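Putative phosphosugar isomerases (PDB 3FKJ) probably binds phosphorylated sugars through its SIS domains and may act as an isomerase, although its substrate and reaction remain unestablished. Local coordinates at residues V214-S219 against Q228-I233; E249-P254 against I281-R286; F264-S269 against P275-A280. All blocks are in the same frame, centred on the assembly; numbering follows the deposited sequence. Where two conformers were deposited one is given.

Interaction 1. Residues V214-S219 against Q228-I233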
ATOM      1  N   VAL A 214       0.623   7.910  17.362  1.00 33.08           N
ATOM      2  CA  VAL A 214      -0.331   8.665  16.555  1.00 32.88           C
ATOM      3  C   VAL A 214      -0.742   7.832  15.324  1.00 31.77           C
ATOM      4  O   VAL A 214       0.130   7.308  14.608  1.00 32.83           O
ATOM      5  CB  VAL A 214       0.267  10.034  16.129  1.00 31.00           C
ATOM      6  CG1 VAL A 214      -0.659  10.746  15.110  1.00 26.78           C
ATOM      7  CG2 VAL A 214       0.522  10.898  17.355  1.00 29.82           C
ATOM      8  N   TYR A 215      -2.042   7.743  15.061  1.00 32.89           N
ATOM      9  CA  TYR A 215      -2.530   7.088  13.826  1.00 32.05           C
ATOM     10  C   TYR A 215      -2.903   8.136  12.728  1.00 31.89           C
ATOM     11  O   TYR A 215      -3.670   9.053  12.989  1.00 31.99           O
ATOM     12  CB  TYR A 215      -3.690   6.114  14.119  1.00 30.49           C
ATOM     13  CG  TYR A 215      -3.271   4.937  14.978  1.00 29.02           C
ATOM     14  CD1 TYR A 215      -2.534   3.873  14.429  1.00 29.25           C
ATOM     15  CD2 TYR A 215      -3.558   4.902  16.348  1.00 28.96           C
ATOM     16  CE1 TYR A 215      -2.118   2.811  15.204  1.00 30.63           C
ATOM     17  CE2 TYR A 215      -3.154   3.836  17.143  1.00 27.54           C
ATOM     18  CZ  TYR A 215      -2.425   2.780  16.556  1.00 29.04           C
ATOM     19  OH  TYR A 215      -2.009   1.706  17.292  1.00 29.97           O
HETATM   20  N   MSE A 216      -2.264   8.003  11.554  1.00 29.97           N
HETATM   21  CA  MSE A 216      -2.586   8.768  10.344  1.00 29.99           C
HETATM   22  C   MSE A 216      -3.676   8.083   9.546  1.00 29.57           C
HETATM   23  O   MSE A 216      -3.703   6.826   9.411  1.00 30.06           O
HETATM   24  CB  MSE A 216      -1.370   8.913   9.445  1.00 29.10           C
HETATM   25  CG  MSE A 216      -0.203   9.677  10.064  1.00 30.23           C
HETATM   26 SE   MSE A 216      -0.647  11.391  10.817  0.75 22.84          SE
HETATM   27  CE  MSE A 216      -1.588  12.090   9.150  1.00 24.91           C
HETATM   28  N   MSE A 217      -4.585   8.886   9.023  1.00 29.87           N
HETATM   29  CA  MSE A 217      -5.716   8.355   8.265  0.70 29.30           C
HETATM   30  C   MSE A 217      -6.084   9.268   7.092  1.00 29.54           C
HETATM   31  O   MSE A 217      -5.900  10.488   7.133  1.00 29.21           O
HETATM   32  CB  MSE A 217      -6.917   8.135   9.218  0.70 28.26           C
HETATM   33  CG  MSE A 217      -8.115   7.408   8.609  0.70 28.36           C
HETATM   34 SE   MSE A 217      -9.575   7.092   9.905  0.52 24.55          SE
HETATM   35  CE  MSE A 217      -8.548   6.363  11.308  0.70 20.77           C
ATOM     36  N   GLY A 218      -6.605   8.634   6.055  1.00 29.56           N
ATOM     37  CA  GLY A 218      -6.988   9.262   4.836  1.00 29.17           C
ATOM     38  C   GLY A 218      -7.490   8.198   3.891  1.00 29.76           C
ATOM     39  O   GLY A 218      -7.389   6.992   4.158  1.00 27.82           O
ATOM     40  N   SER A 219      -8.045   8.656   2.781  1.00 30.74           N
ATOM     41  CA  SER A 219      -8.548   7.772   1.744  1.00 29.34           C
ATOM     42  C   SER A 219      -8.339   8.405   0.413  1.00 29.43           C
ATOM     43  O   SER A 219      -7.996   9.576   0.332  1.00 29.44           O
ATOM     44  CB  SER A 219     -10.055   7.517   1.940  1.00 30.07           C
ATOM     45  OG  SER A 219     -10.800   8.717   1.764  1.00 28.46           O
ATOM     46  N   GLN A 228       2.822   9.035   4.172  1.00 29.41           N
ATOM     47  CA  GLN A 228       4.017   9.801   4.230  1.00 29.38           C
ATOM     48  C   GLN A 228       4.192  10.489   5.588  1.00 29.28           C
ATOM     49  O   GLN A 228       5.263  10.435   6.172  1.00 30.52           O
ATOM     50  CB  GLN A 228       4.010  10.833   3.112  1.00 28.36           C
ATOM     51  CG  GLN A 228       5.277  11.689   2.978  1.00 30.59           C
ATOM     52  CD  GLN A 228       5.213  12.548   1.763  1.00 34.49           C
ATOM     53  OE1 GLN A 228       4.785  12.103   0.651  1.00 32.89           O
ATOM     54  NE2 GLN A 228       5.549  13.800   1.951  1.00 27.97           N
ATOM     55  N   GLU A 229       3.153  11.158   6.077  1.00 28.20           N
ATOM     56  CA  GLU A 229       3.242  11.785   7.373  1.00 28.59           C
ATOM     57  C   GLU A 229       3.651  10.783   8.421  1.00 29.07           C
ATOM     58  O   GLU A 229       4.462  11.063   9.304  1.00 26.65           O
ATOM     59  CB  GLU A 229       1.920  12.426   7.744  1.00 29.22           C
ATOM     60  CG  GLU A 229       1.892  13.119   9.094  1.00 29.37           C
ATOM     61  CD  GLU A 229       2.611  14.502   9.129  1.00 34.09           C
ATOM     62  OE1 GLU A 229       3.122  15.032   8.122  1.00 29.62           O
ATOM     63  OE2 GLU A 229       2.650  15.059  10.232  1.00 32.58           O
ATOM     64  N   SER A 230       3.046   9.606   8.353  1.00 31.37           N
ATOM     65  CA  SER A 230       3.335   8.538   9.300  1.00 30.12           C
ATOM     66  C   SER A 230       4.790   8.095   9.311  1.00 29.42           C
ATOM     67  O   SER A 230       5.432   8.090  10.363  1.00 31.06           O
ATOM     68  CB  SER A 230       2.431   7.355   9.002  1.00 31.21           C
ATOM     69  OG  SER A 230       2.573   6.364   9.982  1.00 30.38           O
ATOM     70  N   ILE A 231       5.300   7.736   8.130  1.00 31.61           N
ATOM     71  CA  ILE A 231       6.634   7.131   8.006  1.00 32.68           C
ATOM     72  C   ILE A 231       7.758   8.183   7.910  1.00 32.95           C
ATOM     73  O   ILE A 231       8.811   7.998   8.503  1.00 28.70           O
ATOM     74  CB  ILE A 231       6.709   6.039   6.858  1.00 32.55           C
ATOM     75  CG1 ILE A 231       6.352   6.598   5.475  1.00 33.76           C
ATOM     76  CG2 ILE A 231       5.806   4.799   7.213  1.00 28.45           C
ATOM     77  CD1 ILE A 231       7.292   6.063   4.347  1.00 33.26           C
ATOM     78  N   CYS A 232       7.503   9.313   7.245  1.00 33.26           N
ATOM     79  CA  CYS A 232       8.540  10.310   7.003  1.00 32.62           C
ATOM     80  C   CYS A 232       8.611  11.432   8.008  1.00 34.45           C
ATOM     81  O   CYS A 232       9.597  12.135   8.009  1.00 36.92           O
ATOM     82  CB  CYS A 232       8.374  10.940   5.609  1.00 33.45           C
ATOM     83  SG  CYS A 232       8.596   9.734   4.310  1.00 37.34           S
ATOM     84  N   ILE A 233       7.564  11.642   8.799  1.00 32.11           N
ATOM     85  CA  ILE A 233       7.534  12.736   9.781  1.00 32.27           C
ATOM     86  C   ILE A 233       7.438  12.187  11.210  1.00 31.83           C
ATOM     87  O   ILE A 233       8.257  12.525  12.039  1.00 32.87           O
ATOM     88  CB  ILE A 233       6.359  13.754   9.550  1.00 32.60           C
ATOM     89  CG1 ILE A 233       6.469  14.422   8.169  1.00 30.15           C
ATOM     90  CG2 ILE A 233       6.265  14.823  10.711  1.00 28.25           C
ATOM     91  CD1 ILE A 233       7.673  15.373   7.962  1.00 26.96           C
TER
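Three turns of one sign fold the side chain of Met-216, a selenomethionine, toward Glu-229 and Ser-230: chi1 -62° sets CG beside the backbone N, and bends at chi2 and chi3 then bring SE and CE against the Glu-229 methylenes. Glu-229 answers with CG anti to the backbone N and a bend at chi2 (76°), which offers its CB and CG to the selenium end. SE lies 3.5 Å from Glu-229 CG, and CE follows at 3.6 Å from the same Glu-229 CG; the two side chains cross obliquely, aliphatic part against aliphatic part. Nearer the strand, Met-216 CG rests 3.7 Å from Ser-230 CB. The small serine is consistent with the close approach of strand and helix, CA of Met-216 and CA of Ser-230 being 6.0 Å apart. No hydrogen bond joins the two segments. The polar ends bond outside the contact: Ser-230 OG with Ser-242 OG on the adjoining strand, and Glu-229 OE1 with Asn-325 ND2 on helix 313-331, so one carboxylate oxygen is engaged while the methylenes serve the apolar packing. Met-216 also touches Ile-265 of strand 263-268, extending the buried layer across the sheet. Strand 213-218, helix 223-238 and strand 241-246 form a beta-alpha-beta crossover, and this helix-on-sheet packing is characteristic of the three-layer, Rossmann-like alpha/beta sandwich of SIS domains.

Interaction 2. Residues E249-P254 against I281-R286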
ATOM      1  N   GLU A 249     -10.434   0.964   5.507  1.00 31.82           N
ATOM      2  CA  GLU A 249      -9.846  -0.141   6.305  1.00 32.18           C
ATOM      3  C   GLU A 249     -10.028  -0.049   7.827  1.00 33.84           C
ATOM      4  O   GLU A 249     -10.072  -1.070   8.519  1.00 32.24           O
ATOM      5  CB  GLU A 249      -8.350  -0.251   5.974  1.00 31.58           C
ATOM      6  CG  GLU A 249      -8.071  -0.847   4.580  1.00 33.68           C
ATOM      7  CD  GLU A 249      -8.352  -2.365   4.541  1.00 37.38           C
ATOM      8  OE1 GLU A 249      -7.559  -3.103   5.168  1.00 34.88           O
ATOM      9  OE2 GLU A 249      -9.332  -2.817   3.878  1.00 28.75           O
ATOM     10  N   TYR A 250     -10.134   1.171   8.346  1.00 32.20           N
ATOM     11  CA  TYR A 250     -10.313   1.412   9.779  1.00 31.85           C
ATOM     12  C   TYR A 250     -11.341   0.492  10.459  1.00 32.09           C
ATOM     13  O   TYR A 250     -11.106  -0.054  11.550  1.00 31.20           O
ATOM     14  CB  TYR A 250     -10.765   2.849   9.947  1.00 33.48           C
ATOM     15  CG  TYR A 250     -10.973   3.332  11.391  1.00 29.12           C
ATOM     16  CD1 TYR A 250      -9.910   3.390  12.289  1.00 35.50           C
ATOM     17  CD2 TYR A 250     -12.205   3.772  11.809  1.00 26.70           C
ATOM     18  CE1 TYR A 250     -10.086   3.863  13.577  1.00 40.37           C
ATOM     19  CE2 TYR A 250     -12.410   4.254  13.115  1.00 33.33           C
ATOM     20  CZ  TYR A 250     -11.346   4.296  13.996  1.00 36.49           C
ATOM     21  OH  TYR A 250     -11.507   4.775  15.278  1.00 32.40           O
ATOM     22  N   PHE A 251     -12.498   0.346   9.819  1.00 31.17           N
ATOM     23  CA  PHE A 251     -13.626  -0.382  10.419  1.00 30.50           C
ATOM     24  C   PHE A 251     -13.533  -1.908  10.271  1.00 29.71           C
ATOM     25  O   PHE A 251     -14.469  -2.602  10.616  1.00 26.42           O
ATOM     26  CB  PHE A 251     -14.937   0.120   9.821  1.00 30.34           C
ATOM     27  CG  PHE A 251     -15.262   1.528  10.215  1.00 26.09           C
ATOM     28  CD1 PHE A 251     -15.637   1.810  11.498  1.00 27.73           C
ATOM     29  CD2 PHE A 251     -15.118   2.573   9.312  1.00 29.73           C
ATOM     30  CE1 PHE A 251     -15.904   3.108  11.871  1.00 30.16           C
ATOM     31  CE2 PHE A 251     -15.392   3.874   9.687  1.00 29.92           C
ATOM     32  CZ  PHE A 251     -15.769   4.140  10.957  1.00 27.54           C
ATOM     33  N   HIS A 252     -12.389  -2.412   9.791  1.00 32.40           N
ATOM     34  CA  HIS A 252     -12.184  -3.867   9.567  1.00 32.48           C
ATOM     35  C   HIS A 252     -10.965  -4.427  10.318  1.00 33.85           C
ATOM     36  O   HIS A 252     -10.363  -5.421   9.927  1.00 35.25           O
ATOM     37  CB  HIS A 252     -12.166  -4.112   8.061  1.00 33.24           C
ATOM     38  CG  HIS A 252     -13.453  -3.712   7.430  1.00 30.64           C
ATOM     39  ND1 HIS A 252     -14.621  -4.438   7.616  1.00 30.12           N
ATOM     40  CD2 HIS A 252     -13.799  -2.605   6.731  1.00 27.51           C
ATOM     41  CE1 HIS A 252     -15.616  -3.814   7.011  1.00 32.88           C
ATOM     42  NE2 HIS A 252     -15.145  -2.701   6.465  1.00 29.13           N
ATOM     43  N   GLY A 253     -10.665  -3.804  11.452  1.00 32.85           N
ATOM     44  CA  GLY A 253      -9.706  -4.321  12.395  1.00 31.82           C
ATOM     45  C   GLY A 253      -9.155  -3.206  13.259  1.00 30.48           C
ATOM     46  O   GLY A 253      -9.345  -3.194  14.475  1.00 33.41           O
ATOM     47  N   PRO A 254      -8.460  -2.256  12.631  1.00 30.71           N
ATOM     48  CA  PRO A 254      -7.807  -1.175  13.344  1.00 30.94           C
ATOM     49  C   PRO A 254      -8.618  -0.433  14.390  1.00 31.17           C
ATOM     50  O   PRO A 254      -8.099  -0.142  15.462  1.00 31.69           O
ATOM     51  CB  PRO A 254      -7.389  -0.243  12.210  1.00 30.63           C
ATOM     52  CG  PRO A 254      -7.119  -1.184  11.085  1.00 29.39           C
ATOM     53  CD  PRO A 254      -8.211  -2.174  11.177  1.00 29.96           C
ATOM     54  N   ILE A 281     -14.913   9.847  11.061  1.00 31.98           N
ATOM     55  CA  ILE A 281     -15.026  10.999  11.943  1.00 31.66           C
ATOM     56  C   ILE A 281     -16.138  10.767  12.970  1.00 32.73           C
ATOM     57  O   ILE A 281     -15.913  10.918  14.152  1.00 32.51           O
ATOM     58  CB  ILE A 281     -15.306  12.301  11.148  1.00 32.87           C
ATOM     59  CG1 ILE A 281     -14.119  12.653  10.247  1.00 34.93           C
ATOM     60  CG2 ILE A 281     -15.605  13.491  12.072  1.00 27.42           C
ATOM     61  CD1 ILE A 281     -14.521  13.647   9.137  1.00 32.14           C
ATOM     62  N   ARG A 282     -17.315  10.364  12.509  1.00 32.64           N
ATOM     63  CA  ARG A 282     -18.433  10.083  13.386  1.00 33.02           C
ATOM     64  C   ARG A 282     -18.072   9.071  14.454  1.00 32.68           C
ATOM     65  O   ARG A 282     -18.403   9.258  15.625  1.00 33.31           O
ATOM     66  CB  ARG A 282     -19.646   9.588  12.593  1.00 32.56           C
ATOM     67  CG  ARG A 282     -20.201  10.628  11.624  1.00 38.67           C
ATOM     68  CD  ARG A 282     -21.573  10.232  11.084  1.00 39.07           C
ATOM     69  NE  ARG A 282     -21.537   8.962  10.340  1.00 44.36           N
ATOM     70  CZ  ARG A 282     -21.354   8.838   9.024  1.00 42.08           C
ATOM     71  NH1 ARG A 282     -21.197   9.908   8.248  1.00 40.80           N
ATOM     72  NH2 ARG A 282     -21.344   7.627   8.473  1.00 41.69           N
ATOM     73  N   PHE A 283     -17.395   8.001  14.049  1.00 30.65           N
ATOM     74  CA  PHE A 283     -17.020   6.947  14.974  1.00 30.57           C
ATOM     75  C   PHE A 283     -15.935   7.416  15.966  1.00 30.38           C
ATOM     76  O   PHE A 283     -16.077   7.221  17.183  1.00 31.44           O
ATOM     77  CB  PHE A 283     -16.520   5.705  14.223  1.00 30.75           C
ATOM     78  CG  PHE A 283     -16.139   4.575  15.144  1.00 28.20           C
ATOM     79  CD1 PHE A 283     -17.051   3.570  15.443  1.00 31.92           C
ATOM     80  CD2 PHE A 283     -14.888   4.537  15.748  1.00 27.43           C
ATOM     81  CE1 PHE A 283     -16.715   2.546  16.306  1.00 29.95           C
ATOM     82  CE2 PHE A 283     -14.558   3.511  16.615  1.00 24.36           C
ATOM     83  CZ  PHE A 283     -15.446   2.510  16.863  1.00 31.48           C
ATOM     84  N   ILE A 284     -14.852   7.996  15.451  1.00 32.12           N
ATOM     85  CA  ILE A 284     -13.769   8.518  16.313  1.00 30.03           C
ATOM     86  C   ILE A 284     -14.316   9.521  17.361  1.00 31.38           C
ATOM     87  O   ILE A 284     -13.874   9.529  18.506  1.00 27.38           O
ATOM     88  CB  ILE A 284     -12.642   9.199  15.504  1.00 29.26           C
ATOM     89  CG1 ILE A 284     -11.988   8.233  14.485  1.00 31.27           C
ATOM     90  CG2 ILE A 284     -11.567   9.742  16.436  1.00 27.36           C
ATOM     91  CD1 ILE A 284     -11.224   8.958  13.417  1.00 28.02           C
ATOM     92  N   GLU A 285     -15.270  10.354  16.965  1.00 33.38           N
ATOM     93  CA  GLU A 285     -15.883  11.313  17.893  1.00 35.36           C
ATOM     94  C   GLU A 285     -16.855  10.646  18.863  1.00 35.69           C
ATOM     95  O   GLU A 285     -16.922  11.032  20.028  1.00 38.60           O
ATOM     96  CB  GLU A 285     -16.563  12.444  17.121  1.00 34.99           C
ATOM     97  CG  GLU A 285     -15.541  13.287  16.367  1.00 36.11           C
ATOM     98  CD  GLU A 285     -16.122  14.500  15.646  1.00 42.32           C
ATOM     99  OE1 GLU A 285     -17.375  14.603  15.505  1.00 43.75           O
ATOM    100  OE2 GLU A 285     -15.300  15.349  15.208  1.00 38.81           O
ATOM    101  N   ARG A 286     -17.592   9.642  18.392  1.00 35.77           N
ATOM    102  CA  ARG A 286     -18.504   8.886  19.257  1.00 37.51           C
ATOM    103  C   ARG A 286     -17.715   8.184  20.356  1.00 36.87           C
ATOM    104  O   ARG A 286     -18.233   7.966  21.445  1.00 35.56           O
ATOM    105  CB  ARG A 286     -19.329   7.856  18.451  1.00 38.47           C
ATOM    106  CG  ARG A 286     -20.430   7.129  19.251  1.00 43.45           C
ATOM    107  CD  ARG A 286     -21.236   6.064  18.442  1.00 54.78           C
ATOM    108  NE  ARG A 286     -21.649   6.518  17.103  1.00 60.76           N
ATOM    109  CZ  ARG A 286     -21.368   5.908  15.939  1.00 68.89           C
ATOM    110  NH1 ARG A 286     -20.679   4.765  15.885  1.00 69.76           N
ATOM    111  NH2 ARG A 286     -21.795   6.444  14.796  1.00 67.56           N
TER
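Two consecutive aromatic residues of an irregular loop, Tyr-250 and Phe-251, reach the same ring, Phe-283 on helix 274-286, and form an aromatic cluster in the SIS-type alpha/beta fold. The loop follows strand 241-246 and leads toward strand 263-268, and the cluster packs this connection against helix 274-286. Phe-251 turns its edge to the face of Phe-283 in an offset edge-to-face pair, centroids 5.5 Å apart and planes at 86°. In this ring contact Phe-251 CE1 comes to 3.6 Å from Phe-283 CG, while Phe-283 CB lies at the edge of the Phe-251 ring, near its plane. Phe-283 is thrown toward the loop by chi1 -179°, CG anti to the backbone N. Tyr-250 meets it obliquely, with planes at 80°, and Tyr-250 CE2 comes within 3.6 Å of Phe-283 CD2. Within the loop Tyr-250 CD2 lies on one face of the Phe-251 ring, over its centre. Around the cluster, Arg-279 makes a cation-pi contact with Phe-251, while Tyr-341 of the second subunit sets its ring edge-to-face with Phe-283, tying the cluster to the dimer interface. The tyrosine hydroxyl is hydrogen-bonded to Thr-258 OG1; across this contact it meets carbon alone, Tyr-250 OH lying 3.4 Å from Phe-283 CD2 and 3.6 Å from Ile-284 CG1.

Interaction 3. Residues F264-S269 against P275-A280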
ATOM      1  N   PHE A 264      -5.639  10.298  16.484  1.00 32.93           N
ATOM      2  CA  PHE A 264      -5.783  10.152  15.039  1.00 33.12           C
ATOM      3  C   PHE A 264      -5.659  11.524  14.374  1.00 31.27           C
ATOM      4  O   PHE A 264      -6.309  12.479  14.784  1.00 29.74           O
ATOM      5  CB  PHE A 264      -7.174   9.611  14.685  1.00 33.43           C
ATOM      6  CG  PHE A 264      -7.474   8.259  15.253  1.00 33.24           C
ATOM      7  CD1 PHE A 264      -7.170   7.113  14.534  1.00 37.65           C
ATOM      8  CD2 PHE A 264      -8.099   8.128  16.485  1.00 33.57           C
ATOM      9  CE1 PHE A 264      -7.452   5.848  15.047  1.00 32.96           C
ATOM     10  CE2 PHE A 264      -8.392   6.879  16.999  1.00 31.89           C
ATOM     11  CZ  PHE A 264      -8.039   5.719  16.264  1.00 33.58           C
ATOM     12  N   ILE A 265      -4.849  11.600  13.333  1.00 29.18           N
ATOM     13  CA  ILE A 265      -4.850  12.726  12.429  1.00 30.77           C
ATOM     14  C   ILE A 265      -5.459  12.205  11.104  1.00 30.61           C
ATOM     15  O   ILE A 265      -4.878  11.316  10.445  1.00 30.72           O
ATOM     16  CB  ILE A 265      -3.412  13.305  12.192  1.00 32.63           C
ATOM     17  CG1 ILE A 265      -2.754  13.608  13.554  1.00 31.83           C
ATOM     18  CG2 ILE A 265      -3.501  14.556  11.250  1.00 31.77           C
ATOM     19  CD1 ILE A 265      -1.235  13.697  13.571  1.00 27.27           C
ATOM     20  N   LEU A 266      -6.638  12.742  10.770  1.00 30.97           N
ATOM     21  CA  LEU A 266      -7.370  12.417   9.547  1.00 31.31           C
ATOM     22  C   LEU A 266      -7.136  13.518   8.539  1.00 31.36           C
ATOM     23  O   LEU A 266      -7.401  14.681   8.802  1.00 31.08           O
ATOM     24  CB  LEU A 266      -8.870  12.234   9.793  1.00 30.68           C
ATOM     25  CG  LEU A 266      -9.812  11.981   8.588  1.00 29.27           C
ATOM     26  CD1 LEU A 266      -9.503  10.650   7.950  1.00 32.01           C
ATOM     27  CD2 LEU A 266     -11.255  12.003   9.021  1.00 38.38           C
ATOM     28  N   LEU A 267      -6.592  13.130   7.395  1.00 31.14           N
ATOM     29  CA  LEU A 267      -6.451  14.005   6.240  1.00 30.06           C
ATOM     30  C   LEU A 267      -7.622  13.743   5.338  1.00 31.19           C
ATOM     31  O   LEU A 267      -7.565  12.856   4.511  1.00 29.86           O
ATOM     32  CB  LEU A 267      -5.149  13.718   5.502  1.00 29.27           C
ATOM     33  CG  LEU A 267      -3.871  13.755   6.359  1.00 26.12           C
ATOM     34  CD1 LEU A 267      -2.737  13.597   5.441  1.00 23.64           C
ATOM     35  CD2 LEU A 267      -3.746  15.042   7.165  1.00 25.46           C
ATOM     36  N   GLN A 268      -8.684  14.516   5.552  1.00 32.54           N
ATOM     37  CA  GLN A 268      -9.958  14.368   4.847  1.00 32.39           C
ATOM     38  C   GLN A 268      -9.890  14.984   3.433  1.00 32.20           C
ATOM     39  O   GLN A 268      -9.285  16.046   3.217  1.00 27.88           O
ATOM     40  CB  GLN A 268     -11.108  15.014   5.655  1.00 29.65           C
ATOM     41  CG  GLN A 268     -12.487  14.822   5.045  1.00 29.92           C
ATOM     42  CD  GLN A 268     -13.626  15.245   5.954  1.00 33.90           C
ATOM     43  OE1 GLN A 268     -13.446  16.076   6.846  1.00 33.29           O
ATOM     44  NE2 GLN A 268     -14.814  14.670   5.727  1.00 31.28           N
ATOM     45  N   SER A 269     -10.522  14.280   2.497  1.00 30.55           N
ATOM     46  CA  SER A 269     -10.513  14.639   1.094  1.00 30.89           C
ATOM     47  C   SER A 269     -11.841  15.249   0.663  1.00 31.63           C
ATOM     48  O   SER A 269     -12.902  15.025   1.297  1.00 31.58           O
ATOM     49  CB  SER A 269     -10.292  13.391   0.218  1.00 31.51           C
ATOM     50  OG  SER A 269      -9.063  12.754   0.479  1.00 32.97           O
ATOM     51  N   PRO A 275     -17.096  10.406   1.912  1.00 32.00           N
ATOM     52  CA  PRO A 275     -17.950   9.643   2.839  1.00 33.13           C
ATOM     53  C   PRO A 275     -17.227   8.564   3.661  1.00 33.26           C
ATOM     54  O   PRO A 275     -17.665   8.235   4.768  1.00 33.49           O
ATOM     55  CB  PRO A 275     -18.995   9.008   1.897  1.00 32.68           C
ATOM     56  CG  PRO A 275     -19.032   9.958   0.721  1.00 31.91           C
ATOM     57  CD  PRO A 275     -17.602  10.321   0.523  1.00 33.09           C
ATOM     58  N   LEU A 276     -16.133   8.025   3.115  1.00 34.16           N
ATOM     59  CA  LEU A 276     -15.276   7.120   3.874  1.00 32.61           C
ATOM     60  C   LEU A 276     -14.720   7.826   5.092  1.00 31.05           C
ATOM     61  O   LEU A 276     -14.771   7.284   6.214  1.00 30.98           O
ATOM     62  CB  LEU A 276     -14.139   6.553   3.021  1.00 31.70           C
ATOM     63  CG  LEU A 276     -14.489   5.368   2.144  1.00 31.34           C
ATOM     64  CD1 LEU A 276     -15.430   5.790   1.020  1.00 24.85           C
ATOM     65  CD2 LEU A 276     -13.193   4.728   1.583  1.00 29.14           C
ATOM     66  N   ASP A 277     -14.264   9.059   4.864  1.00 30.57           N
ATOM     67  CA  ASP A 277     -13.667   9.900   5.895  1.00 30.33           C
ATOM     68  C   ASP A 277     -14.711  10.337   6.940  1.00 30.86           C
ATOM     69  O   ASP A 277     -14.453  10.294   8.151  1.00 32.69           O
ATOM     70  CB  ASP A 277     -12.967  11.128   5.246  1.00 29.63           C
ATOM     71  CG  ASP A 277     -11.828  10.746   4.303  1.00 33.36           C
ATOM     72  OD1 ASP A 277     -11.385   9.560   4.301  1.00 28.47           O
ATOM     73  OD2 ASP A 277     -11.388  11.651   3.573  1.00 28.49           O
ATOM     74  N   ASP A 278     -15.895  10.744   6.479  1.00 32.18           N
ATOM     75  CA  ASP A 278     -16.982  11.162   7.379  1.00 31.82           C
ATOM     76  C   ASP A 278     -17.460  10.023   8.278  1.00 31.94           C
ATOM     77  O   ASP A 278     -17.819  10.239   9.448  1.00 32.94           O
ATOM     78  CB  ASP A 278     -18.168  11.717   6.586  1.00 33.91           C
ATOM     79  CG  ASP A 278     -17.962  13.162   6.134  1.00 39.20           C
ATOM     80  OD1 ASP A 278     -17.254  13.914   6.823  1.00 46.53           O
ATOM     81  OD2 ASP A 278     -18.543  13.552   5.097  1.00 50.48           O
ATOM     82  N   ARG A 279     -17.472   8.816   7.726  1.00 31.28           N
ATOM     83  CA  ARG A 279     -17.788   7.618   8.514  1.00 31.80           C
ATOM     84  C   ARG A 279     -16.820   7.413   9.704  1.00 31.11           C
ATOM     85  O   ARG A 279     -17.244   7.088  10.830  1.00 31.44           O
ATOM     86  CB  ARG A 279     -17.807   6.382   7.612  1.00 30.80           C
ATOM     87  CG  ARG A 279     -18.414   5.184   8.269  1.00 33.21           C
ATOM     88  CD  ARG A 279     -18.091   3.956   7.519  1.00 34.56           C
ATOM     89  NE  ARG A 279     -18.644   2.786   8.175  1.00 29.95           N
ATOM     90  CZ  ARG A 279     -18.466   1.535   7.755  1.00 30.64           C
ATOM     91  NH1 ARG A 279     -17.794   1.273   6.662  1.00 32.36           N
ATOM     92  NH2 ARG A 279     -19.009   0.532   8.421  1.00 31.12           N
ATOM     93  N   ALA A 280     -15.532   7.623   9.433  1.00 29.34           N
ATOM     94  CA  ALA A 280     -14.486   7.524  10.440  1.00 30.88           C
ATOM     95  C   ALA A 280     -14.617   8.627  11.498  1.00 30.25           C
ATOM     96  O   ALA A 280     -14.447   8.366  12.682  1.00 29.72           O
ATOM     97  CB  ALA A 280     -13.094   7.564   9.785  1.00 24.83           C
TER
HETATM   98  O   HOH W   1      -9.003  11.427   2.851  1.00 24.72           O
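Strand 264-268 and helix 275-280 run nearly antiparallel, the axes of the two short segments approaching to 9.0 Å at 153°; the nearest CA atoms are those of Gln-268 and Asp-277, 5.9 Å apart. Here the strand ends, and Asp-277 on the helix reaches back to it. Its carboxylate accepts the backbone N-H of Ser-269: Ser-269 N to Asp-277 OD2 is 3.0 Å, a fairly straight bond (159°) that arrives nearly along the C-O axis. A water joins the same corner, within hydrogen-bonding distance of Leu-267 O (2.6 Å), Ser-269 OG and Asp-277 OD2. The other carboxylate oxygen, Asp-277 OD1, bonds to Ser-219 OG and Ser-247 OG, so one buried side chain gathers three parts of the chain. Gln-268 leaves the strand with CG anti to the backbone N and its chain extended beyond, which sends the amide past Asp-277 to the next helix residue. Its NE2 gives a bent bond (133°) to Asp-278, NE2 to OD1 2.8 Å; the acceptor lies close to the amide plane, but OD1 is approached from above the carboxylate plane, the two flat groups being almost perpendicular. On the way Gln-268 CG passes 3.7 Å from Asp-277 CB. Earlier in the strand, Leu-266 CD2 packs against the helix backbone, 3.7 Å from Asp-277 O. Ser-269 OG is further tied to Ser-222 OG. These two elements belong to the beta-alpha-beta unit completed by strand 290-295. Hydrogen bonds to both carboxylate oxygens hold the Asp-277 side chain in place and join helix 274-286 to the C-terminal end of the strand, the end where SIS domains commonly place their sugar-phosphate site.

In the fold
Along the chain, interaction 1 comes first, closing the short strand-to-helix connection, which includes the first part of helix 223-238, before either other contact opens. Interaction 2 then spans a longer excursion, from the loop at 249-254 to the far part of helix 274-286, and interaction 3 falls wholly within that excursion, joining strand 263-268 to the earlier turns of the same helix. None cross. Interactions 1 and 3 meet through neighbouring strands of one parallel sheet, where Met-217 O and Leu-267 N are 2.7 Å apart, a probable hydrogen bond. Met-217 also packs on Tyr-250, linking interactions 1 and 2. All three border the second subunit.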